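Local atomic coordinates of hypothetical protein Rv2827c (PDB entry 1ZEL), a protein that is of unknown function but carries a winged helix-turn-helix and an AbiEi antitoxin-type C-terminal domain, and probably binds DNA. Residues Leu181-Gln189 against Leu210-Leu219; Thr228-Leu237 against Lys253-Phe264. All coordinates share one frame; numbering follows the deposited sequence.

Contact 1. Residues Leu181-Gln189 against Leu210-Leu219. With NA (sodium ion), chain C; FMT (formic acid), chain J.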
loop_
_atom_site.group_PDB
_atom_site.type_symbol
_atom_site.label_atom_id
_atom_site.label_comp_id
_atom_site.label_asym_id
_atom_site.label_seq_id
_atom_site.Cartn_x
_atom_site.Cartn_y
_atom_site.Cartn_z
ATOM N N LEU A 181 2.360 6.299 -0.627
ATOM C CA LEU A 181 2.704 7.354 0.305
ATOM C C LEU A 181 4.216 7.503 0.343
ATOM O O LEU A 181 4.947 6.504 0.250
ATOM C CB LEU A 181 2.238 6.996 1.723
ATOM C CG LEU A 181 0.728 6.938 1.982
ATOM C CD1 LEU A 181 0.476 6.803 3.491
ATOM C CD2 LEU A 181 -0.016 8.126 1.370
ATOM N N GLY A 182 4.668 8.739 0.471
ATOM C CA GLY A 182 6.070 8.995 0.702
ATOM C C GLY A 182 6.401 8.862 2.184
ATOM O O GLY A 182 5.534 8.522 2.994
ATOM N N PRO A 183 7.667 9.122 2.551
ATOM C CA PRO A 183 8.083 8.918 3.935
ATOM C C PRO A 183 7.357 9.844 4.901
ATOM O O PRO A 183 7.034 9.424 5.999
ATOM C CB PRO A 183 9.581 9.234 3.921
ATOM C CG PRO A 183 9.826 10.007 2.685
ATOM C CD PRO A 183 8.779 9.553 1.689
ATOM N N GLU A 184 7.114 11.092 4.501
ATOM C CA GLU A 184 6.398 12.001 5.381
ATOM C C GLU A 184 4.996 11.506 5.676
ATOM O O GLU A 184 4.587 11.452 6.831
ATOM C CB GLU A 184 6.375 13.426 4.815
ATOM C CG GLU A 184 7.782 14.018 4.730
ATOM C CD GLU A 184 8.381 13.911 3.339
ATOM O OE1 GLU A 184 7.867 13.104 2.542
ATOM O OE2 GLU A 184 9.358 14.638 3.046
ATOM N N ALA A 185 4.271 11.096 4.643
ATOM C CA ALA A 185 2.897 10.643 4.859
ATOM C C ALA A 185 2.885 9.328 5.622
ATOM O O ALA A 185 2.006 9.095 6.454
ATOM C CB ALA A 185 2.126 10.553 3.544
ATOM N N LEU A 186 3.880 8.483 5.362
ATOM C CA LEU A 186 4.025 7.252 6.123
ATOM C C LEU A 186 4.241 7.554 7.603
ATOM O O LEU A 186 3.555 6.991 8.460
ATOM C CB LEU A 186 5.195 6.428 5.593
ATOM C CG LEU A 186 5.562 5.216 6.447
ATOM C CD1 LEU A 186 4.438 4.154 6.505
ATOM C CD2 LEU A 186 6.828 4.663 5.898
ATOM N N LEU A 187 5.160 8.467 7.901
ATOM C CA LEU A 187 5.494 8.747 9.286
ATOM C C LEU A 187 4.256 9.331 9.966
ATOM O O LEU A 187 3.921 8.967 11.104
ATOM C CB LEU A 187 6.673 9.720 9.381
ATOM C CG LEU A 187 7.310 9.924 10.758
ATOM C CD1 LEU A 187 8.811 10.243 10.621
ATOM C CD2 LEU A 187 6.557 11.061 11.520
ATOM N N VAL A 188 3.583 10.255 9.292
ATOM C CA VAL A 188 2.385 10.852 9.896
ATOM C C VAL A 188 1.289 9.800 10.095
ATOM O O VAL A 188 0.584 9.811 11.102
ATOM C CB VAL A 188 1.882 12.062 9.117
ATOM C CG1 VAL A 188 0.550 12.536 9.688
ATOM C CG2 VAL A 188 2.949 13.193 9.198
ATOM N N GLN A 189 1.178 8.872 9.158
ATOM C CA GLN A 189 0.177 7.818 9.275
ATOM C C GLN A 189 0.411 7.011 10.540
ATOM O O GLN A 189 -0.499 6.805 11.342
ATOM C CB GLN A 189 0.232 6.871 8.073
ATOM C CG GLN A 189 -0.807 5.740 8.182
ATOM C CD GLN A 189 -0.443 4.527 7.374
ATOM O OE1 GLN A 189 0.143 4.640 6.310
ATOM N NE2 GLN A 189 -0.809 3.347 7.868
ATOM N N LEU A 210 14.332 6.431 7.876
ATOM C CA LEU A 210 13.066 7.114 7.556
ATOM C C LEU A 210 13.136 8.622 7.809
ATOM O O LEU A 210 12.809 9.457 6.939
ATOM C CB LEU A 210 11.934 6.475 8.372
ATOM C CG LEU A 210 10.578 7.186 8.479
ATOM C CD1 LEU A 210 9.901 7.363 7.154
ATOM C CD2 LEU A 210 9.659 6.403 9.412
ATOM N N VAL A 211 13.616 8.963 8.996
ATOM C CA VAL A 211 13.630 10.336 9.483
ATOM C C VAL A 211 14.535 11.219 8.623
ATOM O O VAL A 211 14.182 12.354 8.323
ATOM C CB VAL A 211 14.055 10.356 10.975
ATOM C CG1 VAL A 211 14.463 11.759 11.415
ATOM C CG2 VAL A 211 12.914 9.833 11.844
ATOM N N ALA A 212 15.693 10.698 8.228
ATOM C CA ALA A 212 16.568 11.392 7.283
ATOM C C ALA A 212 15.897 11.724 5.931
ATOM O O ALA A 212 16.341 12.636 5.231
ATOM C CB ALA A 212 17.856 10.583 7.052
ATOM N N ASP A 213 14.837 11.009 5.577
ATOM C CA ASP A 213 14.149 11.208 4.286
ATOM C C ASP A 213 12.947 12.125 4.353
ATOM O O ASP A 213 12.295 12.320 3.328
ATOM C CB ASP A 213 13.683 9.870 3.677
ATOM C CG ASP A 213 14.840 8.925 3.408
ATOM O OD1 ASP A 213 15.982 9.401 3.329
ATOM O OD2 ASP A 213 14.638 7.697 3.316
ATOM N N CYS A 214 12.635 12.648 5.542
ATOM C CA CYS A 214 11.436 13.469 5.731
ATOM C C CYS A 214 11.833 14.922 5.769
ATOM O O CYS A 214 12.767 15.308 6.465
ATOM C CB CYS A 214 10.731 13.142 7.050
ATOM S SG CYS A 214 10.021 11.510 7.081
ATOM N N SER A 215 11.098 15.720 5.013
ATOM C CA SER A 215 11.186 17.165 5.109
ATOM C C SER A 215 10.234 17.602 6.224
ATOM O O SER A 215 9.053 17.206 6.261
ATOM C CB SER A 215 10.786 17.764 3.759
ATOM O OG SER A 215 10.180 19.013 3.944
ATOM N N ASP A 216 10.729 18.416 7.147
ATOM C CA ASP A 216 9.890 18.856 8.261
ATOM C C ASP A 216 8.730 19.767 7.829
ATOM O O ASP A 216 7.686 19.772 8.469
ATOM C CB ASP A 216 10.735 19.472 9.370
ATOM C CG ASP A 216 11.743 18.470 9.965
ATOM O OD1 ASP A 216 11.623 17.233 9.770
ATOM O OD2 ASP A 216 12.680 18.917 10.618
ATOM N N GLU A 217 8.887 20.519 6.739
ATOM C CA GLU A 217 7.747 21.302 6.245
ATOM C C GLU A 217 6.617 20.390 5.777
ATOM O O GLU A 217 5.448 20.673 6.026
ATOM C CB GLU A 217 8.117 22.256 5.112
ATOM C CG GLU A 217 6.876 23.048 4.641
ATOM C CD GLU A 217 7.126 24.007 3.475
ATOM O OE1 GLU A 217 8.243 24.568 3.383
ATOM O OE2 GLU A 217 6.193 24.203 2.663
ATOM N N ARG A 218 6.959 19.322 5.069
ATOM C CA ARG A 218 5.924 18.370 4.619
ATOM C C ARG A 218 5.291 17.675 5.797
ATOM O O ARG A 218 4.081 17.500 5.827
ATOM C CB ARG A 218 6.501 17.340 3.669
ATOM C CG ARG A 218 6.792 17.937 2.333
ATOM C CD ARG A 218 7.563 16.978 1.466
ATOM N NE ARG A 218 6.705 15.940 0.906
ATOM C CZ ARG A 218 5.931 16.099 -0.162
ATOM N NH1 ARG A 218 5.211 15.088 -0.596
ATOM N NH2 ARG A 218 5.887 17.252 -0.799
ATOM N N LEU A 219 6.102 17.287 6.783
ATOM C CA LEU A 219 5.565 16.678 8.007
ATOM C C LEU A 219 4.516 17.589 8.640
ATOM O O LEU A 219 3.410 17.162 8.988
ATOM C CB LEU A 219 6.693 16.408 9.013
ATOM C CG LEU A 219 7.555 15.176 8.690
ATOM C CD1 LEU A 219 8.681 15.071 9.718
ATOM C CD2 LEU A 219 6.723 13.874 8.676
HETATM NA NA NA C . 16.914 7.551 4.237
HETATM C C FMT J . 9.111 20.028 0.697
HETATM O O1 FMT J . 7.887 20.186 0.670
HETATM O O2 FMT J . 9.825 20.307 1.661
#
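P183, in the first turn of helix 183-192, lays its ring against the linker 213-215: CG comes 3.4 Å from the carbonyl O of D213, and CB touches L210 CD1 and C214 SG. D213, with P183 against its CB, holds the sodium ion with both carboxylate oxygens, at 2.3 Å for OD1 and 2.5 Å for OD2; D209 and R167 complete the sodium site, and Y115 hydrogen-bonds OD2. E184, the polar centre, bends at chi2 (98°), which turns its carboxylate toward S215, the N-cap of helix 216-223. E184 OE2 accepts from S215 N at 2.8 Å in an almost straight bond (176°), on its anti side. S215 OG takes a weak capping bond from R218 N and donates to a formic acid. E184 OE1 faces the guanidinium edge of R218 in a weak salt bridge, 3.5 Å to NE. With R160 on OE2 and R218 beside OE1, the buried carboxylate is probably kept as an anion; the stronger partner of R218 is the carbonyl of A155, at NH1. One turn on, L187 splits its methyls: CD1 lies 3.9 Å from C214 SG and also meets L210 CD2, while CD2 and V188 CG2 both reach L219 CD2. The contact sets the start of helix 183-192 against the turn joining helices 207-212 and 216-223, with helix 228-240 covering L187 and L219 and helix 154-157 against A185.

Contact 2. Residues Thr228-Leu237 against Lys253-Phe264. With FMT (formic acid), chain H.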
loop_
_atom_site.group_PDB
_atom_site.type_symbol
_atom_site.label_atom_id
_atom_site.label_comp_id
_atom_site.label_asym_id
_atom_site.label_seq_id
_atom_site.Cartn_x
_atom_site.Cartn_y
_atom_site.Cartn_z
ATOM N N THR A 228 -3.434 16.389 18.626
ATOM C CA THR A 228 -2.134 16.756 19.207
ATOM C C THR A 228 -1.273 15.540 19.446
ATOM O O THR A 228 -0.050 15.582 19.289
ATOM C CB THR A 228 -2.344 17.545 20.502
ATOM O OG1 THR A 228 -3.179 18.673 20.203
ATOM C CG2 THR A 228 -1.011 18.020 21.089
ATOM N N SER A 229 -1.914 14.430 19.820
ATOM C CA SER A 229 -1.204 13.169 20.021
ATOM C C SER A 229 -0.378 12.729 18.817
ATOM O O SER A 229 0.700 12.163 18.987
ATOM C CB SER A 229 -2.175 12.059 20.441
ATOM O OG SER A 229 -3.195 11.905 19.486
ATOM N N ALA A 230 -0.886 12.980 17.608
ATOM C CA ALA A 230 -0.151 12.654 16.373
ATOM C C ALA A 230 1.133 13.451 16.273
ATOM O O ALA A 230 2.173 12.906 15.913
ATOM C CB ALA A 230 -1.027 12.892 15.136
ATOM N N TRP A 231 1.049 14.743 16.624
ATOM C CA TRP A 231 2.194 15.629 16.640
ATOM C C TRP A 231 3.225 15.147 17.646
ATOM O O TRP A 231 4.423 15.086 17.343
ATOM C CB TRP A 231 1.748 17.048 17.016
ATOM C CG TRP A 231 1.016 17.764 15.938
ATOM C CD1 TRP A 231 -0.297 17.621 15.600
ATOM C CD2 TRP A 231 1.558 18.779 15.072
ATOM N NE1 TRP A 231 -0.613 18.491 14.566
ATOM C CE2 TRP A 231 0.508 19.210 14.227
ATOM C CE3 TRP A 231 2.829 19.367 14.940
ATOM C CZ2 TRP A 231 0.692 20.208 13.249
ATOM C CZ3 TRP A 231 3.022 20.349 13.963
ATOM C CH2 TRP A 231 1.957 20.748 13.118
ATOM N N GLN A 232 2.754 14.786 18.839
ATOM C CA GLN A 232 3.644 14.245 19.888
ATOM C C GLN A 232 4.364 13.000 19.404
ATOM O O GLN A 232 5.600 12.903 19.506
ATOM C CB GLN A 232 2.860 13.950 21.174
ATOM C CG GLN A 232 2.312 15.210 21.842
ATOM C CD GLN A 232 1.244 14.888 22.858
ATOM O OE1 GLN A 232 0.066 14.921 22.541
ATOM N NE2 GLN A 232 1.648 14.559 24.081
ATOM N N ARG A 233 3.596 12.047 18.887
ATOM C CA ARG A 233 4.180 10.814 18.379
ATOM C C ARG A 233 5.109 11.004 17.189
ATOM O O ARG A 233 6.187 10.381 17.130
ATOM C CB ARG A 233 3.100 9.766 18.118
ATOM C CG ARG A 233 2.390 9.386 19.402
ATOM C CD ARG A 233 1.630 8.105 19.274
ATOM N NE ARG A 233 0.409 8.301 18.528
ATOM C CZ ARG A 233 -0.802 8.405 19.063
ATOM N NH1 ARG A 233 -0.975 8.353 20.378
ATOM N NH2 ARG A 233 -1.845 8.564 18.262
ATOM N N ALA A 234 4.743 11.903 16.276
ATOM C CA ALA A 234 5.580 12.147 15.092
ATOM C C ALA A 234 6.890 12.779 15.500
ATOM O O ALA A 234 7.952 12.460 14.955
ATOM C CB ALA A 234 4.847 13.061 14.090
ATOM N N SER A 235 6.808 13.700 16.454
ATOM C CA SER A 235 7.995 14.387 16.934
ATOM C C SER A 235 8.921 13.438 17.677
ATOM O O SER A 235 10.152 13.509 17.524
ATOM C CB SER A 235 7.630 15.592 17.796
ATOM O OG SER A 235 6.805 16.463 17.058
ATOM N N TYR A 236 8.331 12.542 18.468
ATOM C CA TYR A 236 9.079 11.483 19.135
ATOM C C TYR A 236 9.756 10.504 18.153
ATOM O O TYR A 236 10.849 9.998 18.424
ATOM C CB TYR A 236 8.138 10.695 20.048
ATOM C CG TYR A 236 8.833 9.609 20.820
ATOM C CD1 TYR A 236 9.737 9.920 21.829
ATOM C CD2 TYR A 236 8.576 8.264 20.557
ATOM C CE1 TYR A 236 10.380 8.927 22.561
ATOM C CE2 TYR A 236 9.224 7.261 21.283
ATOM C CZ TYR A 236 10.123 7.599 22.275
ATOM O OH TYR A 236 10.750 6.607 22.997
ATOM N N LEU A 237 9.098 10.215 17.031
ATOM C CA LEU A 237 9.743 9.422 15.958
ATOM C C LEU A 237 10.981 10.137 15.391
ATOM O O LEU A 237 12.035 9.512 15.180
ATOM C CB LEU A 237 8.722 9.045 14.847
ATOM C CG LEU A 237 7.661 7.984 15.254
ATOM C CD1 LEU A 237 6.626 7.807 14.139
ATOM C CD2 LEU A 237 8.271 6.616 15.620
ATOM N N LYS A 253 5.299 23.446 16.616
ATOM C CA LYS A 253 4.466 24.037 15.555
ATOM C C LYS A 253 3.014 23.531 15.562
ATOM O O LYS A 253 2.216 23.883 14.680
ATOM C CB LYS A 253 5.120 23.842 14.185
ATOM C CG LYS A 253 6.345 24.753 13.972
ATOM C CD LYS A 253 7.115 24.372 12.717
ATOM C CE LYS A 253 8.256 25.339 12.393
ATOM N NZ LYS A 253 9.539 24.974 13.104
ATOM N N ARG A 254 2.679 22.736 16.581
ATOM C CA ARG A 254 1.334 22.163 16.750
ATOM C C ARG A 254 0.333 23.292 16.937
ATOM O O ARG A 254 0.711 24.411 17.328
ATOM C CB ARG A 254 1.303 21.231 17.967
ATOM C CG ARG A 254 1.614 21.942 19.290
ATOM C CD ARG A 254 1.536 21.021 20.498
ATOM N NE ARG A 254 1.682 21.745 21.757
ATOM C CZ ARG A 254 2.824 22.236 22.220
ATOM N NH1 ARG A 254 3.939 22.114 21.525
ATOM N NH2 ARG A 254 2.849 22.870 23.384
ATOM N N HIS A 255 -0.940 23.010 16.663
ATOM C CA HIS A 255 -1.950 24.055 16.757
ATOM C C HIS A 255 -2.448 24.258 18.170
ATOM O O HIS A 255 -2.826 25.361 18.514
ATOM C CB HIS A 255 -3.124 23.831 15.798
ATOM C CG HIS A 255 -2.708 23.619 14.372
ATOM N ND1 HIS A 255 -3.476 22.917 13.470
ATOM C CD2 HIS A 255 -1.593 23.995 13.701
ATOM C CE1 HIS A 255 -2.860 22.883 12.303
ATOM N NE2 HIS A 255 -1.711 23.520 12.419
ATOM N N THR A 256 -2.434 23.210 18.996
ATOM C CA THR A 256 -3.007 23.310 20.345
ATOM C C THR A 256 -1.922 23.333 21.421
ATOM O O THR A 256 -1.108 22.425 21.497
ATOM C CB THR A 256 -4.032 22.172 20.614
ATOM O OG1 THR A 256 -4.949 22.100 19.520
ATOM C CG2 THR A 256 -4.808 22.404 21.918
ATOM N N GLU A 257 -1.938 24.369 22.256
ATOM C CA GLU A 257 -0.890 24.581 23.270
ATOM C C GLU A 257 -0.840 23.491 24.333
ATOM O O GLU A 257 0.231 22.935 24.594
ATOM C CB GLU A 257 -1.051 25.954 23.943
ATOM C CG GLU A 257 0.081 26.309 24.894
ATOM N N VAL A 258 -1.985 23.192 24.946
ATOM C CA VAL A 258 -2.016 22.237 26.060
ATOM C C VAL A 258 -1.836 20.846 25.525
ATOM O O VAL A 258 -2.453 20.463 24.528
ATOM C CB VAL A 258 -3.321 22.314 26.916
ATOM C CG1 VAL A 258 -3.415 23.667 27.640
ATOM C CG2 VAL A 258 -4.566 22.036 26.063
ATOM N N MET A 259 -0.970 20.095 26.187
ATOM C CA MET A 259 -0.527 18.827 25.680
ATOM C C MET A 259 -0.775 17.756 26.724
ATOM O O MET A 259 0.057 17.547 27.599
ATOM C CB MET A 259 0.961 18.943 25.365
ATOM C CG MET A 259 1.466 17.975 24.370
ATOM S SD MET A 259 2.881 18.638 23.487
ATOM C CE MET A 259 4.124 18.594 24.755
ATOM N N PRO A 260 -1.937 17.083 26.654
ATOM C CA PRO A 260 -2.192 15.904 27.502
ATOM C C PRO A 260 -1.101 14.854 27.317
ATOM O O PRO A 260 -0.441 14.844 26.278
ATOM C CB PRO A 260 -3.532 15.381 26.959
ATOM C CG PRO A 260 -4.215 16.642 26.452
ATOM C CD PRO A 260 -3.091 17.392 25.792
ATOM N N VAL A 261 -0.909 13.972 28.296
ATOM C CA VAL A 261 0.085 12.900 28.117
ATOM C C VAL A 261 -0.482 11.903 27.104
ATOM O O VAL A 261 -1.665 11.583 27.154
ATOM C CB VAL A 261 0.477 12.187 29.442
ATOM C CG1 VAL A 261 1.405 10.994 29.164
ATOM C CG2 VAL A 261 1.157 13.166 30.395
ATOM N N THR A 262 0.344 11.444 26.168
ATOM C CA THR A 262 -0.125 10.460 25.202
ATOM C C THR A 262 0.682 9.179 25.290
ATOM O O THR A 262 1.844 9.210 25.705
ATOM C CB THR A 262 -0.072 11.016 23.743
ATOM O OG1 THR A 262 -0.902 10.203 22.904
ATOM C CG2 THR A 262 1.363 10.993 23.216
ATOM N N ARG A 263 0.056 8.054 24.934
ATOM C CA ARG A 263 0.763 6.777 24.868
ATOM C C ARG A 263 1.106 6.462 23.423
ATOM O O ARG A 263 0.322 6.737 22.518
ATOM C CB ARG A 263 -0.086 5.650 25.462
ATOM C CG ARG A 263 -0.152 5.624 26.979
ATOM C CD ARG A 263 -1.030 4.456 27.461
ATOM N NE ARG A 263 -1.186 4.407 28.916
ATOM C CZ ARG A 263 -2.322 4.661 29.572
ATOM N NH1 ARG A 263 -3.430 4.992 28.915
ATOM N NH2 ARG A 263 -2.356 4.568 30.897
ATOM N N PHE A 264 2.287 5.898 23.216
ATOM C CA PHE A 264 2.707 5.420 21.920
ATOM C C PHE A 264 2.577 3.929 22.044
ATOM O O PHE A 264 3.402 3.292 22.674
ATOM C CB PHE A 264 4.160 5.809 21.596
ATOM C CG PHE A 264 4.440 5.883 20.110
ATOM C CD1 PHE A 264 5.250 6.866 19.586
ATOM C CD2 PHE A 264 3.854 4.968 19.231
ATOM C CE1 PHE A 264 5.481 6.943 18.204
ATOM C CE2 PHE A 264 4.077 5.044 17.857
ATOM C CZ PHE A 264 4.880 6.038 17.349
HETATM C C FMT H . -2.492 19.988 17.306
HETATM O O1 FMT H . -2.033 20.298 18.413
HETATM O O2 FMT H . -2.279 20.636 16.278
HETATM O O HOH W 1 -4.082 19.093 22.810
HETATM O O HOH W 2 -2.190 14.309 23.755
#
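F264 packs on R233 where helix 228-240 crosses an edge strand, 262-264, of a small three-stranded mixed sheet, at -48° with 8.9 Å between the segment axes. The preceding loop, 253-261, runs along the same helix. Two CH-pi contacts lead the apolar part: R233 CD sits over one face of the F264 ring, 3.8 Å from its centroid, and R254 CA over the six-membered ring of W231. L237 CG meets the F264 ring at its edge, and Y236 CD2 approaches obliquely. Among the hydrogen bonds, Q232 NE2 donates to P260 O at 3.0 Å, coming in almost head-on to the carbonyl (168°), and also to Y281 O; M259 CG packs on the amide. R233 bends at chi3 (-76°), bringing NH1 to R263 O, while NE goes to A191 O. Waters join T228 OG1 to V258 O and Q232 OE1 to P260 O. A formic acid, probably from the crystallisation liquor, bridges both segments: T228 OG1 and T256 N donate to its O1, and H255 N binds O2. R254 NH2 donates to E257 O at 2.9 Å in the guanidinium plane, and M259 SD lies over the centre of that group, 3.7 Å above its plane.

Overall arrangement
Contact 1 closes before contact 2 opens, and their centres lie about 16 Å apart on the same side of the chain's centre. Helix 216-223, whose start belongs to contact 1, leads directly into helix 228-240, which carries contact 2. The two meet physically: L187 CD2 packs on A234 CB at 3.7 Å, and V211 CG2 touches L237 O. Helix 228-240 is therefore shared packing, with L187 and V211 along one part of it and the 253-264 loop and strand along another. Through helix 228-240, the helices round the sodium site are joined to the small sheet of strands 262-264, 283-285 and 276-278; contact 2 makes the link to the sheet.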